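Local coordinates for protein putative deoxyribonuclease yjjV (Escherichia coli, PDB 1ZZM) that probably hydrolyses ester bonds as a TatD-type, metal-dependent hydrolase that binds two divalent metal cations in its active site, at residues H9-F14 and I37-E42. Numbering follows the deposited sequence.
With ZN (zinc ion), chain B.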
loop_
_atom_site.group_PDB
_atom_site.type_symbol
_atom_site.label_atom_id
_atom_site.label_comp_id
_atom_site.label_asym_id
_atom_site.label_seq_id
_atom_site.Cartn_x
_atom_site.Cartn_y
_atom_site.Cartn_z
ATOM N N HIS A 9 -3.689 2.476 -0.830
ATOM C CA HIS A 9 -3.559 1.062 -1.199
ATOM C C HIS A 9 -4.952 0.451 -1.384
ATOM O O HIS A 9 -5.583 0.023 -0.428
ATOM C CB HIS A 9 -2.819 0.326 -0.070
ATOM C CG HIS A 9 -2.318 -1.034 -0.452
ATOM N ND1 HIS A 9 -0.993 -1.294 -0.723
ATOM C CD2 HIS A 9 -2.971 -2.216 -0.583
ATOM C CE1 HIS A 9 -0.848 -2.577 -1.009
ATOM N NE2 HIS A 9 -2.038 -3.154 -0.934
ATOM N N CYS A 10 -5.443 0.448 -2.613
ATOM C CA CYS A 10 -6.741 -0.144 -2.885
ATOM C C CYS A 10 -6.658 -0.924 -4.186
ATOM O O CYS A 10 -6.257 -0.377 -5.222
ATOM C CB CYS A 10 -7.817 0.952 -2.994
ATOM S SG CYS A 10 -9.476 0.273 -3.429
ATOM N N HIS A 11 -7.035 -2.207 -4.144
ATOM C CA HIS A 11 -6.994 -3.056 -5.333
ATOM C C HIS A 11 -8.280 -2.797 -6.107
ATOM O O HIS A 11 -9.168 -3.649 -6.217
ATOM C CB HIS A 11 -6.877 -4.518 -4.901
ATOM C CG HIS A 11 -5.546 -4.837 -4.288
ATOM N ND1 HIS A 11 -4.415 -5.021 -5.046
ATOM C CD2 HIS A 11 -5.143 -4.881 -2.996
ATOM C CE1 HIS A 11 -3.366 -5.155 -4.258
ATOM N NE2 HIS A 11 -3.780 -5.068 -3.007
ATOM N N PHE A 12 -8.346 -1.598 -6.651
ATOM C CA PHE A 12 -9.527 -1.114 -7.363
ATOM C C PHE A 12 -9.840 -1.780 -8.702
ATOM O O PHE A 12 -10.879 -1.484 -9.301
ATOM C CB PHE A 12 -9.355 0.380 -7.568
ATOM C CG PHE A 12 -10.644 1.134 -7.745
ATOM C CD1 PHE A 12 -11.468 1.377 -6.662
ATOM C CD2 PHE A 12 -11.008 1.631 -9.002
ATOM C CE1 PHE A 12 -12.658 2.111 -6.809
ATOM C CE2 PHE A 12 -12.198 2.369 -9.172
ATOM C CZ PHE A 12 -13.020 2.606 -8.082
ATOM N N ASP A 13 -8.957 -2.654 -9.183
ATOM C CA ASP A 13 -9.182 -3.355 -10.445
ATOM C C ASP A 13 -9.855 -4.711 -10.208
ATOM O O ASP A 13 -10.126 -5.453 -11.150
ATOM C CB ASP A 13 -7.865 -3.556 -11.219
ATOM C CG ASP A 13 -6.787 -4.247 -10.397
ATOM O OD1 ASP A 13 -6.609 -3.912 -9.209
ATOM O OD2 ASP A 13 -6.107 -5.114 -10.976
ATOM N N PHE A 14 -10.099 -5.033 -8.947
ATOM C CA PHE A 14 -10.787 -6.280 -8.600
ATOM C C PHE A 14 -12.237 -6.001 -8.194
ATOM O O PHE A 14 -12.621 -4.852 -7.949
ATOM C CB PHE A 14 -10.119 -6.944 -7.397
ATOM C CG PHE A 14 -8.824 -7.638 -7.709
ATOM C CD1 PHE A 14 -7.637 -6.910 -7.884
ATOM C CD2 PHE A 14 -8.787 -9.027 -7.838
ATOM C CE1 PHE A 14 -6.421 -7.572 -8.196
ATOM C CE2 PHE A 14 -7.591 -9.689 -8.142
ATOM C CZ PHE A 14 -6.403 -8.967 -8.325
ATOM N N ILE A 37 -4.510 5.024 -4.670
ATOM C CA ILE A 37 -3.361 4.423 -5.354
ATOM C C ILE A 37 -3.675 2.930 -5.508
ATOM O O ILE A 37 -4.012 2.255 -4.501
ATOM C CB ILE A 37 -2.072 4.579 -4.525
ATOM C CG1 ILE A 37 -1.706 6.066 -4.394
ATOM C CG2 ILE A 37 -0.923 3.853 -5.192
ATOM C CD1 ILE A 37 -2.705 6.876 -3.631
ATOM N N VAL A 38 -3.574 2.450 -6.748
ATOM C CA VAL A 38 -3.897 1.067 -7.133
ATOM C C VAL A 38 -2.637 0.274 -7.460
ATOM O O VAL A 38 -2.028 0.465 -8.507
ATOM C CB VAL A 38 -4.804 1.053 -8.409
ATOM C CG1 VAL A 38 -5.252 -0.367 -8.732
ATOM C CG2 VAL A 38 -6.006 1.985 -8.211
ATOM N N PRO A 39 -2.212 -0.610 -6.549
ATOM C CA PRO A 39 -1.006 -1.394 -6.826
ATOM C C PRO A 39 -1.349 -2.676 -7.571
ATOM O O PRO A 39 -2.325 -3.364 -7.217
ATOM C CB PRO A 39 -0.434 -1.644 -5.440
ATOM C CG PRO A 39 -1.629 -1.686 -4.550
ATOM C CD PRO A 39 -2.689 -0.809 -5.170
ATOM N N ALA A 40 -0.580 -3.013 -8.603
ATOM C CA ALA A 40 -0.897 -4.244 -9.355
ATOM C C ALA A 40 -0.436 -5.466 -8.576
ATOM O O ALA A 40 0.320 -5.340 -7.604
ATOM C CB ALA A 40 -0.241 -4.224 -10.700
ATOM N N THR A 41 -0.886 -6.645 -9.016
ATOM C CA THR A 41 -0.534 -7.916 -8.380
ATOM C C THR A 41 0.246 -8.857 -9.280
ATOM O O THR A 41 0.948 -9.754 -8.803
ATOM C CB THR A 41 -1.797 -8.667 -7.943
ATOM O OG1 THR A 41 -2.664 -8.832 -9.090
ATOM C CG2 THR A 41 -2.543 -7.865 -6.810
ATOM N N GLU A 42 0.139 -8.649 -10.585
ATOM C CA GLU A 42 0.795 -9.529 -11.544
ATOM C C GLU A 42 0.772 -8.903 -12.914
ATOM O O GLU A 42 -0.095 -8.082 -13.198
ATOM C CB GLU A 42 0.087 -10.896 -11.602
ATOM C CG GLU A 42 -1.344 -10.836 -12.170
ATOM C CD GLU A 42 -1.968 -12.232 -12.297
ATOM O OE1 GLU A 42 -1.507 -13.035 -13.143
ATOM O OE2 GLU A 42 -2.899 -12.526 -11.528
HETATM ZN ZN ZN B . -2.544 -5.116 -1.432
HETATM O O HOH W 1 -4.608 -4.780 -7.802
HETATM O O HOH W 2 -3.662 -6.103 -10.135
HETATM O O HOH W 3 -2.274 -6.897 -0.508
#
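His11 ND1, Asp13 OD1 and Pro39 O share one water, which joins the loop 9-14 to the end of strand 33-39. The water accepts from His11 ND1 at 2.8 Å, lying in the ring plane at its edge, and donates to Asp13 OD1 and to Pro39 O. With ND1 serving as donor, NE2 is left to bind the zinc ion, at 2.0 Å; the two bonds together fix the rotation of the imidazole. Asp13 OD1 is thus tied to the zinc ligand His11 by a water-mediated outer-shell link, its CG placed between the backbone N and the carbonyl carbon (chi1 54°). Asp13 OD2 forms a salt bridge to Arg48 and accepts from a second water, 3.1 Å from Thr41 OG1. That hydroxyl also meets Phe14 CZ at the ring edge, tip to tip, while Thr41 CG2 approaches His11 CE1 obliquely.

On the zinc side, Pro39 CG lies over one face of the His9 ring, 3.8 Å from its centroid and 14° off the normal, evidence of a CH-pi contact. His9 NE2 binds the same zinc ion at 2.1 Å. The backbones meet through Cys10 N to Ile37 O, 3.0 Å at 160°, and through a CA-H...O contact from Val38 CA to Cys10 O. Val38 CG2 also packs on Phe12 CB.

Glu97, Asp207 and a water belong to the same zinc site. A His-X-His pair following the first strand, packed against the end of the neighbouring parallel strand, is characteristic of the TIM-barrel metal centre of TatD-type metallo-dependent hydrolases.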